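Local coordinates for protein beta-1,4-exocellulase (PDB 4B4H) that degrades cellulose as a glycoside hydrolase family 6 cellobiohydrolase, probably by cleaving its beta-1,4-glycosidic bonds, and is represented here by its catalytic domain, at residues L12-V17 against V67-G72; G58-L63 against W119-Y124; G44-N49 against D112-I117; Y181-A186 against G345-V350. One frame throughout, in Å; residues are numbered along the deposited sequence. Where two conformers were deposited one is given.

In the fold
Contacts 1, 2 and 3 form a chain linked through contact 2; contacts 1 and 3 do not touch, their nearest atoms being about 9 Å apart. Contacts 1 and 2 share helix 59-70, their centres about 12 Å apart, and meet through the side chains of Tyr13 and His62. Contacts 2 and 3 share helix 103-121, centres about 10 Å apart, and join where Leu59 N bonds Ile46 O. Contact 4 stands apart, its centre 20 to 23 Å from the others, and lies deeper, between barrel strands. Two predicted substrate-binding residues lie near contacts 1 and 3: the side chain of Tyr13 is about 10 Å from that of Trp39, and that of Ile46 about 9 Å from that of Asp41.

Contact 1: residues L12-V17 against V67-G72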
loop_
_atom_site.group_PDB
_atom_site.type_symbol
_atom_site.label_atom_id
_atom_site.label_comp_id
_atom_site.label_asym_id
_atom_site.label_seq_id
_atom_site.Cartn_x
_atom_site.Cartn_y
_atom_site.Cartn_z
ATOM N N LEU A 12 -2.554 6.712 -18.169
ATOM C CA LEU A 12 -2.252 5.653 -17.212
ATOM C C LEU A 12 -2.542 4.267 -17.794
ATOM O O LEU A 12 -3.559 4.054 -18.450
ATOM C CB LEU A 12 -3.004 5.856 -15.883
ATOM C CG LEU A 12 -3.166 7.285 -15.327
ATOM C CD1 LEU A 12 -4.084 7.283 -14.105
ATOM C CD2 LEU A 12 -1.834 7.967 -15.018
ATOM N N TYR A 13 -1.634 3.328 -17.532
ATOM C CA TYR A 13 -1.788 1.930 -17.955
ATOM C C TYR A 13 -3.116 1.325 -17.493
ATOM O O TYR A 13 -3.519 1.539 -16.354
ATOM C CB TYR A 13 -0.653 1.086 -17.363
ATOM C CG TYR A 13 -0.653 -0.356 -17.801
ATOM C CD1 TYR A 13 -0.486 -0.691 -19.141
ATOM C CD2 TYR A 13 -0.844 -1.394 -16.880
ATOM C CE1 TYR A 13 -0.481 -2.007 -19.556
ATOM C CE2 TYR A 13 -0.840 -2.725 -17.287
ATOM C CZ TYR A 13 -0.670 -3.017 -18.641
ATOM O OH TYR A 13 -0.645 -4.313 -19.109
ATOM N N VAL A 14 -3.768 0.555 -18.365
ATOM C CA VAL A 14 -4.929 -0.263 -17.965
ATOM C C VAL A 14 -4.550 -1.737 -18.134
ATOM O O VAL A 14 -4.192 -2.182 -19.228
ATOM C CB VAL A 14 -6.220 0.081 -18.761
ATOM C CG1 VAL A 14 -7.408 -0.748 -18.283
ATOM C CG2 VAL A 14 -6.554 1.559 -18.619
ATOM N N ASN A 15 -4.623 -2.492 -17.046
ATOM C CA ASN A 15 -4.213 -3.893 -17.067
ATOM C C ASN A 15 -5.330 -4.719 -17.674
ATOM O O ASN A 15 -6.408 -4.828 -17.074
ATOM C CB ASN A 15 -3.876 -4.374 -15.654
ATOM C CG ASN A 15 -3.477 -5.842 -15.600
ATOM O OD1 ASN A 15 -3.581 -6.566 -16.592
ATOM N ND2 ASN A 15 -3.033 -6.291 -14.434
ATOM N N PRO A 16 -5.090 -5.291 -18.876
ATOM C CA PRO A 16 -6.165 -5.994 -19.578
ATOM C C PRO A 16 -6.680 -7.183 -18.771
ATOM O O PRO A 16 -7.874 -7.460 -18.783
ATOM C CB PRO A 16 -5.491 -6.508 -20.859
ATOM C CG PRO A 16 -4.188 -5.788 -20.961
ATOM C CD PRO A 16 -3.791 -5.467 -19.552
ATOM N N VAL A 17 -5.773 -7.859 -18.066
ATOM C CA VAL A 17 -6.128 -8.982 -17.201
ATOM C C VAL A 17 -7.150 -8.542 -16.142
ATOM O O VAL A 17 -8.262 -9.083 -16.071
ATOM C CB VAL A 17 -4.871 -9.597 -16.528
ATOM C CG1 VAL A 17 -5.236 -10.827 -15.705
ATOM C CG2 VAL A 17 -3.830 -9.970 -17.571
ATOM N N VAL A 67 3.332 0.278 -23.717
ATOM C CA VAL A 67 3.903 0.973 -24.883
ATOM C C VAL A 67 2.823 1.137 -25.957
ATOM O O VAL A 67 2.605 2.237 -26.479
ATOM C CB VAL A 67 5.148 0.225 -25.427
ATOM C CG1 VAL A 67 5.507 0.677 -26.826
ATOM C CG2 VAL A 67 6.332 0.442 -24.504
ATOM N N ARG A 68 2.123 0.048 -26.251
ATOM C CA ARG A 68 1.029 0.087 -27.211
ATOM C C ARG A 68 -0.039 1.104 -26.814
ATOM O O ARG A 68 -0.466 1.904 -27.646
ATOM C CB ARG A 68 0.441 -1.307 -27.383
ATOM C CG ARG A 68 -0.671 -1.422 -28.414
ATOM C CD ARG A 68 -1.103 -2.875 -28.566
ATOM N NE ARG A 68 -0.111 -3.646 -29.312
ATOM C CZ ARG A 68 0.840 -4.409 -28.770
ATOM N NH1 ARG A 68 0.955 -4.519 -27.447
ATOM N NH2 ARG A 68 1.687 -5.050 -29.561
ATOM N N GLN A 69 -0.437 1.106 -25.540
ATOM C CA GLN A 69 -1.465 2.046 -25.069
ATOM C C GLN A 69 -1.023 3.509 -25.095
ATOM O O GLN A 69 -1.867 4.404 -25.114
ATOM C CB GLN A 69 -1.923 1.695 -23.644
ATOM C CG GLN A 69 -2.666 0.384 -23.517
ATOM C CD GLN A 69 -2.997 0.032 -22.074
ATOM O OE1 GLN A 69 -2.978 0.887 -21.178
ATOM N NE2 GLN A 69 -3.263 -1.239 -21.838
ATOM N N SER A 70 0.294 3.747 -25.089
ATOM C CA SER A 70 0.854 5.097 -25.049
ATOM C C SER A 70 0.638 5.877 -26.341
ATOM O O SER A 70 0.404 7.077 -26.298
ATOM C CB SER A 70 2.347 5.058 -24.704
ATOM O OG SER A 70 3.155 4.762 -25.832
ATOM N N GLY A 71 0.722 5.189 -27.477
ATOM C CA GLY A 71 0.606 5.833 -28.790
ATOM C C GLY A 71 1.719 6.810 -29.130
ATOM O O GLY A 71 1.660 7.491 -30.152
ATOM N N GLY A 72 2.741 6.885 -28.281
ATOM C CA GLY A 72 3.829 7.829 -28.492
ATOM C C GLY A 72 3.839 8.990 -27.510
ATOM O O GLY A 72 4.832 9.708 -27.424
HETATM O O HOH W 1 -3.957 3.570 -21.052
#
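The Tyr13 ring and the Gln69 amide lie almost in parallel planes, 8° apart, but displaced: the amide approaches the CD1-CE1 side of the ring obliquely, with Gln69 OE1 3.6 Å from Tyr13 CD1 and Gln69 NE2 3.7 Å from Tyr13 CE1. This joins the last turn of helix 59-70 to the segment leading into helix 16-24. In the distorted beta/alpha barrel of family 6, helix 59-70 packs on the sheet here, Tyr13 and Gln69 both touching Leu75 of strand 75-81.

Both polar atoms of the amide bond to Val14. Val14 N donates to Gln69 OE1 at 2.9 Å, on a lone pair in the carbonyl plane and nearly straight (168°). Gln69 NE2 returns a bond to Val14 O, also 2.9 Å and equally straight. Because both the N-H and the C=O of Val14 are engaged, the amide can turn neither way without breaking a bond. The chain is extended beyond CG (chi2 175°), which carries the amide out from the helix as far as Val14. Glu65 OE2 takes a second bond from NE2, consistent with that orientation.

Tyr13 OH is bonded to His62 ND1, which pins the far end of the ring to the same helix. Asn15 caps helix 16-24 through a weak bond from Val17 N. A water completes the bridge, donating to Leu12 O at 2.7 Å and to Gln69 OE1 at 2.9 Å.

Contact 2: residues G58-L63 against W119-Y124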
loop_
_atom_site.group_PDB
_atom_site.type_symbol
_atom_site.label_atom_id
_atom_site.label_comp_id
_atom_site.label_asym_id
_atom_site.label_seq_id
_atom_site.Cartn_x
_atom_site.Cartn_y
_atom_site.Cartn_z
ATOM N N GLY A 58 3.744 -11.617 -18.206
ATOM C CA GLY A 58 4.911 -11.286 -17.405
ATOM C C GLY A 58 5.162 -9.799 -17.471
ATOM O O GLY A 58 4.409 -9.048 -18.118
ATOM N N LEU A 59 6.226 -9.363 -16.797
ATOM C CA LEU A 59 6.572 -7.950 -16.782
ATOM C C LEU A 59 6.743 -7.432 -18.207
ATOM O O LEU A 59 6.195 -6.378 -18.553
ATOM C CB LEU A 59 7.832 -7.671 -15.955
ATOM C CG LEU A 59 8.227 -6.187 -15.870
ATOM C CD1 LEU A 59 7.094 -5.276 -15.405
ATOM C CD2 LEU A 59 9.453 -5.991 -14.992
ATOM N N ARG A 60 7.489 -8.182 -19.022
ATOM C CA ARG A 60 7.738 -7.800 -20.410
ATOM C C ARG A 60 6.410 -7.632 -21.150
ATOM O O ARG A 60 6.202 -6.645 -21.842
ATOM C CB ARG A 60 8.635 -8.835 -21.103
ATOM C CG ARG A 60 8.810 -8.595 -22.595
ATOM C CD ARG A 60 9.909 -9.458 -23.187
ATOM N NE ARG A 60 9.960 -9.331 -24.639
ATOM C CZ ARG A 60 9.100 -9.923 -25.460
ATOM N NH1 ARG A 60 8.133 -10.682 -24.964
ATOM N NH2 ARG A 60 9.204 -9.761 -26.772
ATOM N N ASP A 61 5.512 -8.602 -20.969
ATOM C CA ASP A 61 4.153 -8.555 -21.527
ATOM C C ASP A 61 3.363 -7.299 -21.140
ATOM O O ASP A 61 2.762 -6.659 -22.011
ATOM C CB ASP A 61 3.338 -9.796 -21.129
ATOM C CG ASP A 61 3.680 -11.029 -21.947
ATOM O OD1 ASP A 61 4.056 -10.897 -23.135
ATOM O OD2 ASP A 61 3.558 -12.149 -21.386
ATOM N N HIS A 62 3.342 -6.949 -19.848
ATOM C CA HIS A 62 2.657 -5.721 -19.415
ATOM C C HIS A 62 3.307 -4.472 -19.939
ATOM O O HIS A 62 2.629 -3.486 -20.232
ATOM C CB HIS A 62 2.581 -5.614 -17.894
ATOM C CG HIS A 62 1.566 -6.532 -17.262
ATOM N ND1 HIS A 62 0.237 -6.300 -17.335
ATOM C CD2 HIS A 62 1.721 -7.699 -16.519
ATOM C CE1 HIS A 62 -0.424 -7.263 -16.665
ATOM N NE2 HIS A 62 0.484 -8.129 -16.179
ATOM N N LEU A 63 4.634 -4.472 -20.029
ATOM C CA LEU A 63 5.338 -3.279 -20.500
ATOM C C LEU A 63 5.114 -3.001 -21.987
ATOM O O LEU A 63 4.928 -1.845 -22.389
ATOM C CB LEU A 63 6.829 -3.363 -20.164
ATOM C CG LEU A 63 7.145 -3.369 -18.662
ATOM C CD1 LEU A 63 8.641 -3.544 -18.489
ATOM C CD2 LEU A 63 6.656 -2.104 -17.974
ATOM N N TRP A 119 15.364 -1.997 -18.087
ATOM C CA TRP A 119 16.404 -1.390 -18.895
ATOM C C TRP A 119 16.047 -1.440 -20.352
ATOM O O TRP A 119 16.201 -0.447 -21.046
ATOM C CB TRP A 119 17.757 -2.047 -18.641
ATOM C CG TRP A 119 18.591 -1.336 -17.612
ATOM C CD1 TRP A 119 18.988 -1.805 -16.364
ATOM C CD2 TRP A 119 19.185 0.004 -17.724
ATOM N NE1 TRP A 119 19.749 -0.873 -15.705
ATOM C CE2 TRP A 119 19.909 0.241 -16.466
ATOM C CE3 TRP A 119 19.172 1.009 -18.694
ATOM C CZ2 TRP A 119 20.588 1.419 -16.225
ATOM C CZ3 TRP A 119 19.877 2.185 -18.445
ATOM C CH2 TRP A 119 20.559 2.391 -17.235
ATOM N N ASP A 120 15.566 -2.582 -20.843
ATOM C CA ASP A 120 15.193 -2.679 -22.252
ATOM C C ASP A 120 14.268 -1.528 -22.596
ATOM O O ASP A 120 14.491 -0.801 -23.569
ATOM C CB ASP A 120 14.467 -3.987 -22.553
ATOM C CG ASP A 120 15.363 -5.204 -22.423
ATOM O OD1 ASP A 120 16.595 -5.082 -22.596
ATOM O OD2 ASP A 120 14.821 -6.289 -22.145
ATOM N N PHE A 121 13.251 -1.346 -21.758
ATOM C CA PHE A 121 12.208 -0.366 -22.021
ATOM C C PHE A 121 12.603 1.111 -21.855
ATOM O O PHE A 121 11.846 2.001 -22.235
ATOM C CB PHE A 121 10.934 -0.756 -21.258
ATOM C CG PHE A 121 10.267 -1.990 -21.820
ATOM C CD1 PHE A 121 10.683 -3.271 -21.446
ATOM C CD2 PHE A 121 9.258 -1.874 -22.778
ATOM C CE1 PHE A 121 10.084 -4.401 -21.989
ATOM C CE2 PHE A 121 8.665 -3.000 -23.331
ATOM C CZ PHE A 121 9.067 -4.267 -22.928
ATOM N N ALA A 122 13.804 1.367 -21.333
ATOM C CA ALA A 122 14.317 2.721 -21.166
ATOM C C ALA A 122 14.462 3.433 -22.504
ATOM O O ALA A 122 14.496 4.667 -22.557
ATOM C CB ALA A 122 15.654 2.699 -20.441
ATOM N N ASP A 123 14.533 2.640 -23.573
ATOM C CA ASP A 123 14.656 3.143 -24.938
ATOM C C ASP A 123 13.421 3.909 -25.422
ATOM O O ASP A 123 13.497 4.673 -26.386
ATOM C CB ASP A 123 15.028 2.012 -25.912
ATOM C CG ASP A 123 13.913 0.981 -26.111
ATOM O OD1 ASP A 123 13.023 0.822 -25.241
ATOM O OD2 ASP A 123 13.946 0.307 -27.165
ATOM N N TYR A 124 12.292 3.698 -24.755
ATOM C CA TYR A 124 11.085 4.451 -25.048
ATOM C C TYR A 124 10.896 5.571 -24.036
ATOM O O TYR A 124 10.518 5.324 -22.887
ATOM C CB TYR A 124 9.859 3.535 -25.124
ATOM C CG TYR A 124 8.563 4.285 -25.358
ATOM C CD1 TYR A 124 8.508 5.369 -26.242
ATOM C CD2 TYR A 124 7.393 3.904 -24.712
ATOM C CE1 TYR A 124 7.332 6.063 -26.448
ATOM C CE2 TYR A 124 6.204 4.589 -24.918
ATOM C CZ TYR A 124 6.179 5.662 -25.792
ATOM O OH TYR A 124 5.005 6.347 -26.005
#
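Leu63 and Phe121 bring the two backbones to their nearest approach, with CA atoms 7.6 Å apart. The first comes from near the start of helix 59-70, which has Gly58 at its N-cap position. The second lies on the segment 119-124, where a type I turn runs from Phe121 to Tyr124. No hydrogen bond crosses the gap.

Leu63 CB sits over the middle of one face of the Phe121 ring, 3.6 Å from its centroid and 10° off the normal, a CH-pi contact. Leu63 CD1 extends across the same face to meet Phe121 CD1 at 3.6 Å. With CG anti to the carbonyl carbon (chi1 -70°), the phenyl group projects from its own helix across to Leu63. Its far tip, CZ, comes obliquely to 3.9 Å from Arg60 O. Replacing Phe121 by an alanine would probably strip Leu63 of its aromatic cover and open a gap between the two helices.

Further along helix 59-70, Glu64 and Val67 also touch the Phe121 ring. Leu63 meanwhile reaches Ile117 of helix 103-121 and Ile77 of strand 75-81, so the contact lies where two helices meet above one strand of the sheet.

Contact 3: residues G44-N49 against D112-I117; sequences GAIEGN and DPIADI
Ile46 is the bump of this contact, and Pro113, Ile114 and Ile117 on helix 103-121 form the hollow that receives it. The two segments come nearest at Ile46 and Ile114, whose CA atoms are 6.7 Å apart. Both branches of Ile46 are used. Its CG1 arm, anti to the carbonyl carbon (chi1 -59°), lies against Ile114, with Ile46 CG1 3.8 Å from Ile114 CG1. The end of that arm, Ile46 CD1, is also 3.8 Å from Ile114 CG1 and reaches Pro113 CG at a looser 4.1 Å. The two isoleucine side chains cross at about a right angle, so that the arm of one lies across the arm of the other. The second branch, CG2, diverges to Ile117 CD1 at 3.8 Å.

The three walls of the hollow are set by the helix: Pro113 and Ile117 are one turn apart, and Ile114 forms a wall to the side of them. The helix is kinked where Pro113 lacks an N-H for the preceding turn. The segment carrying Ile46 is a short, weakly bonded helix about 44-47. Gly48, with positive phi, follows it; Ile46 O accepts from Leu59 N of helix 59-70.

Leu59 also packs on Ile114 and Ile117, extending the apolar surface. Since no polar atom pairs across the two segments, the fit rests on hydrophobic burial and complementary shape, with 192 Å² removed from solvent.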
loop_
_atom_site.group_PDB
_atom_site.type_symbol
_atom_site.label_atom_id
_atom_site.label_comp_id
_atom_site.label_asym_id
_atom_site.label_seq_id
_atom_site.Cartn_x
_atom_site.Cartn_y
_atom_site.Cartn_z
ATOM N N GLY A 44 8.091 -15.788 -10.091
ATOM C CA GLY A 44 7.388 -16.298 -11.272
ATOM C C GLY A 44 6.561 -15.262 -12.010
ATOM O O GLY A 44 6.164 -15.475 -13.164
ATOM N N ALA A 45 6.307 -14.133 -11.358
ATOM C CA ALA A 45 5.514 -13.066 -11.961
ATOM C C ALA A 45 6.323 -12.277 -12.996
ATOM O O ALA A 45 5.762 -11.541 -13.822
ATOM C CB ALA A 45 4.982 -12.136 -10.879
ATOM N N ILE A 46 7.644 -12.409 -12.925
ATOM C CA ILE A 46 8.537 -11.632 -13.777
ATOM C C ILE A 46 8.387 -12.085 -15.230
ATOM O O ILE A 46 8.045 -11.283 -16.106
ATOM C CB ILE A 46 10.000 -11.733 -13.283
ATOM C CG1 ILE A 46 10.109 -11.211 -11.841
ATOM C CG2 ILE A 46 10.953 -10.970 -14.199
ATOM C CD1 ILE A 46 11.403 -11.601 -11.142
ATOM N N GLU A 47 8.620 -13.372 -15.461
ATOM C CA GLU A 47 8.371 -14.000 -16.758
ATOM C C GLU A 47 6.902 -14.335 -16.993
ATOM O O GLU A 47 6.491 -14.546 -18.136
ATOM C CB GLU A 47 9.234 -15.254 -16.914
ATOM C CG GLU A 47 10.687 -14.958 -17.254
ATOM C CD GLU A 47 10.866 -14.423 -18.667
ATOM O OE1 GLU A 47 10.302 -15.021 -19.610
ATOM O OE2 GLU A 47 11.571 -13.404 -18.835
ATOM N N GLY A 48 6.123 -14.392 -15.913
ATOM C CA GLY A 48 4.708 -14.753 -15.975
ATOM C C GLY A 48 4.483 -16.194 -16.388
ATOM O O GLY A 48 3.362 -16.705 -16.297
ATOM N N ASN A 49 5.558 -16.834 -16.855
ATOM C CA ASN A 49 5.571 -18.231 -17.301
ATOM C C ASN A 49 4.301 -18.686 -18.022
ATOM O O ASN A 49 4.320 -18.978 -19.221
ATOM C CB ASN A 49 5.901 -19.160 -16.124
ATOM C CG ASN A 49 7.292 -18.911 -15.554
ATOM O OD1 ASN A 49 7.442 -18.511 -14.395
ATOM N ND2 ASN A 49 8.317 -19.134 -16.375
ATOM N N ASP A 112 17.520 -8.303 -10.030
ATOM C CA ASP A 112 18.381 -8.239 -11.225
ATOM C C ASP A 112 17.637 -8.485 -12.561
ATOM O O ASP A 112 17.785 -7.680 -13.493
ATOM C CB ASP A 112 19.630 -9.152 -11.069
ATOM C CG ASP A 112 20.708 -8.537 -10.166
ATOM O OD1 ASP A 112 20.553 -7.412 -9.672
ATOM O OD2 ASP A 112 21.755 -9.188 -9.950
ATOM N N PRO A 113 16.821 -9.559 -12.639
ATOM C CA PRO A 113 16.022 -9.814 -13.854
ATOM C C PRO A 113 14.947 -8.753 -14.082
ATOM O O PRO A 113 14.591 -8.498 -15.221
ATOM C CB PRO A 113 15.366 -11.178 -13.574
ATOM C CG PRO A 113 15.421 -11.320 -12.093
ATOM C CD PRO A 113 16.718 -10.692 -11.698
ATOM N N ILE A 114 14.412 -8.160 -13.016
ATOM C CA ILE A 114 13.439 -7.084 -13.194
ATOM C C ILE A 114 14.139 -5.865 -13.759
ATOM O O ILE A 114 13.613 -5.179 -14.639
ATOM C CB ILE A 114 12.727 -6.727 -11.877
ATOM C CG1 ILE A 114 11.765 -7.854 -11.516
ATOM C CG2 ILE A 114 11.988 -5.390 -12.000
ATOM C CD1 ILE A 114 11.258 -7.798 -10.093
ATOM N N ALA A 115 15.334 -5.587 -13.233
ATOM C CA ALA A 115 16.148 -4.491 -13.708
ATOM C C ALA A 115 16.456 -4.670 -15.181
ATOM O O ALA A 115 16.364 -3.714 -15.952
ATOM C CB ALA A 115 17.436 -4.395 -12.908
ATOM N N ASP A 116 16.780 -5.903 -15.562
ATOM C CA ASP A 116 17.123 -6.249 -16.947
ATOM C C ASP A 116 15.975 -5.989 -17.921
ATOM O O ASP A 116 16.205 -5.519 -19.030
ATOM C CB ASP A 116 17.592 -7.704 -17.053
ATOM C CG ASP A 116 18.900 -7.961 -16.335
ATOM O OD1 ASP A 116 19.665 -7.004 -16.059
ATOM O OD2 ASP A 116 19.170 -9.155 -16.034
ATOM N N ILE A 117 14.746 -6.261 -17.496
ATOM C CA ILE A 117 13.588 -5.966 -18.341
ATOM C C ILE A 117 13.298 -4.462 -18.420
ATOM O O ILE A 117 13.024 -3.926 -19.498
ATOM C CB ILE A 117 12.323 -6.717 -17.893
ATOM C CG1 ILE A 117 12.539 -8.232 -18.003
ATOM C CG2 ILE A 117 11.111 -6.268 -18.705
ATOM C CD1 ILE A 117 11.414 -9.054 -17.413
#

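Contact 4: residues Y181-A186 against G345-V350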
loop_
_atom_site.group_PDB
_atom_site.type_symbol
_atom_site.label_atom_id
_atom_site.label_comp_id
_atom_site.label_asym_id
_atom_site.label_seq_id
_atom_site.Cartn_x
_atom_site.Cartn_y
_atom_site.Cartn_z
ATOM N N TYR A 181 10.703 5.416 -11.637
ATOM C CA TYR A 181 10.430 6.331 -10.538
ATOM C C TYR A 181 10.100 5.523 -9.287
ATOM O O TYR A 181 9.001 4.990 -9.150
ATOM C CB TYR A 181 9.271 7.277 -10.931
ATOM C CG TYR A 181 9.587 8.139 -12.156
ATOM C CD1 TYR A 181 9.562 7.595 -13.450
ATOM C CD2 TYR A 181 9.903 9.484 -12.016
ATOM C CE1 TYR A 181 9.869 8.375 -14.564
ATOM C CE2 TYR A 181 10.198 10.267 -13.128
ATOM C CZ TYR A 181 10.179 9.704 -14.390
ATOM O OH TYR A 181 10.471 10.484 -15.496
ATOM N N ASN A 182 11.050 5.491 -8.356
ATOM C CA ASN A 182 10.910 4.671 -7.144
ATOM C C ASN A 182 10.148 5.351 -6.035
ATOM O O ASN A 182 10.527 6.425 -5.601
ATOM C CB ASN A 182 12.300 4.344 -6.576
ATOM C CG ASN A 182 13.103 3.382 -7.443
ATOM O OD1 ASN A 182 12.563 2.501 -8.114
ATOM N ND2 ASN A 182 14.407 3.571 -7.445
ATOM N N TYR A 183 9.131 4.677 -5.509
ATOM C CA TYR A 183 8.448 5.154 -4.313
ATOM C C TYR A 183 8.590 4.115 -3.217
ATOM O O TYR A 183 8.187 2.972 -3.386
ATOM C CB TYR A 183 6.961 5.462 -4.588
ATOM C CG TYR A 183 6.763 6.619 -5.519
ATOM C CD1 TYR A 183 7.051 6.502 -6.886
ATOM C CD2 TYR A 183 6.279 7.825 -5.043
ATOM C CE1 TYR A 183 6.896 7.586 -7.746
ATOM C CE2 TYR A 183 6.111 8.912 -5.891
ATOM C CZ TYR A 183 6.395 8.778 -7.251
ATOM O OH TYR A 183 6.234 9.855 -8.109
ATOM N N ILE A 184 9.136 4.533 -2.078
ATOM C CA ILE A 184 9.263 3.626 -0.929
ATOM C C ILE A 184 7.928 3.562 -0.201
ATOM O O ILE A 184 7.299 4.586 0.069
ATOM C CB ILE A 184 10.356 4.073 0.065
ATOM C CG1 ILE A 184 11.755 3.993 -0.568
ATOM C CG2 ILE A 184 10.298 3.210 1.325
ATOM C CD1 ILE A 184 12.845 4.693 0.208
ATOM N N ASP A 185 7.461 2.356 0.089
ATOM C CA ASP A 185 6.245 2.213 0.844
ATOM C C ASP A 185 6.425 2.764 2.258
ATOM O O ASP A 185 7.423 2.480 2.917
ATOM C CB ASP A 185 5.786 0.761 0.919
ATOM C CG ASP A 185 4.465 0.640 1.614
ATOM O OD1 ASP A 185 3.424 0.836 0.936
ATOM O OD2 ASP A 185 4.471 0.398 2.842
ATOM N N ALA A 186 5.427 3.509 2.732
ATOM C CA ALA A 186 5.513 4.246 3.994
ATOM C C ALA A 186 4.336 3.909 4.910
ATOM O O ALA A 186 3.820 4.766 5.657
ATOM C CB ALA A 186 5.545 5.742 3.693
ATOM N N GLY A 345 1.980 18.451 -2.179
ATOM C CA GLY A 345 2.978 17.405 -1.922
ATOM C C GLY A 345 2.664 15.989 -2.358
ATOM O O GLY A 345 3.509 15.108 -2.211
ATOM N N VAL A 346 1.459 15.773 -2.892
ATOM C CA VAL A 346 1.013 14.485 -3.402
ATOM C C VAL A 346 1.108 14.468 -4.943
ATOM O O VAL A 346 0.492 15.291 -5.619
ATOM C CB VAL A 346 -0.424 14.162 -2.928
ATOM C CG1 VAL A 346 -0.938 12.858 -3.515
ATOM C CG2 VAL A 346 -0.503 14.156 -1.410
ATOM N N ASP A 347 1.934 13.581 -5.493
ATOM C CA ASP A 347 2.043 13.379 -6.944
ATOM C C ASP A 347 0.758 12.830 -7.557
ATOM O O ASP A 347 0.437 13.128 -8.708
ATOM C CB ASP A 347 3.203 12.424 -7.304
ATOM C CG ASP A 347 4.578 13.062 -7.186
ATOM O OD1 ASP A 347 4.693 14.297 -7.092
ATOM O OD2 ASP A 347 5.582 12.309 -7.193
ATOM N N ALA A 348 0.041 12.001 -6.798
ATOM C CA ALA A 348 -1.167 11.359 -7.267
ATOM C C ALA A 348 -1.846 10.538 -6.190
ATOM O O ALA A 348 -1.210 10.067 -5.234
ATOM C CB ALA A 348 -0.851 10.457 -8.442
ATOM N N TYR A 349 -3.153 10.390 -6.366
ATOM C CA TYR A 349 -3.850 9.255 -5.792
ATOM C C TYR A 349 -3.811 8.138 -6.820
ATOM O O TYR A 349 -4.063 8.367 -7.997
ATOM C CB TYR A 349 -5.292 9.609 -5.420
ATOM C CG TYR A 349 -5.450 10.708 -4.380
ATOM C CD1 TYR A 349 -4.454 10.995 -3.438
ATOM C CD2 TYR A 349 -6.638 11.445 -4.316
ATOM C CE1 TYR A 349 -4.629 12.003 -2.492
ATOM C CE2 TYR A 349 -6.824 12.434 -3.372
ATOM C CZ TYR A 349 -5.830 12.725 -2.472
ATOM O OH TYR A 349 -6.053 13.727 -1.554
ATOM N N VAL A 350 -3.473 6.929 -6.367
ATOM C CA VAL A 350 -3.284 5.784 -7.252
ATOM C C VAL A 350 -4.121 4.577 -6.804
ATOM O O VAL A 350 -4.571 4.553 -5.685
ATOM C CB VAL A 350 -1.781 5.432 -7.374
ATOM C CG1 VAL A 350 -1.038 6.552 -8.092
ATOM C CG2 VAL A 350 -1.119 5.190 -6.018
#
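Tyr183 and Asp347 meet inside the distorted beta/alpha barrel of family 6, joining strand 180-185 to strand 346-350, which are not neighbours in the sheet. The tight part is a single bond: Tyr183 OH donates to Asp347 OD2 at 2.7 Å. Tyr183 CG is anti to the carbonyl carbon (chi1 -67°), which sends the ring toward strand 346-350. OD2 lies at the edge of the ring, in its plane, and is met on its anti side, 17° out of the carboxylate plane. The ring and carboxylate planes stand 84° apart, so the carboxylate is turned across the ring.

Elsewhere the segments are loose. Even the nearest CA atoms, those of Tyr183 and Asp347, are 10.8 Å apart, and just 74 Å² is buried between the two strands. This looseness is not a solvent side, since both residues are buried: Leu285 of strand 283-287 touches both side chains, and Val130 touches Tyr183. The neighbours Asn182 and Ile184 face helix 162-175 instead.

A phenylalanine in place of Tyr183 is likely to leave the buried Asp347 OD2 without this donor. The side chain of Asp347 is about 5 Å from that of Asp4, a calcium ligand seen crystallographically in this protein, though no calcium is bound to this chain in the model. Such a neighbouring carboxylate, if charged, would tend to raise the cost of ionising Asp347, while the tyrosine proton would offset it. With the oxygen at the ring's edge, Tyr183 CZ lies 3.6 Å from Asp347 OD2.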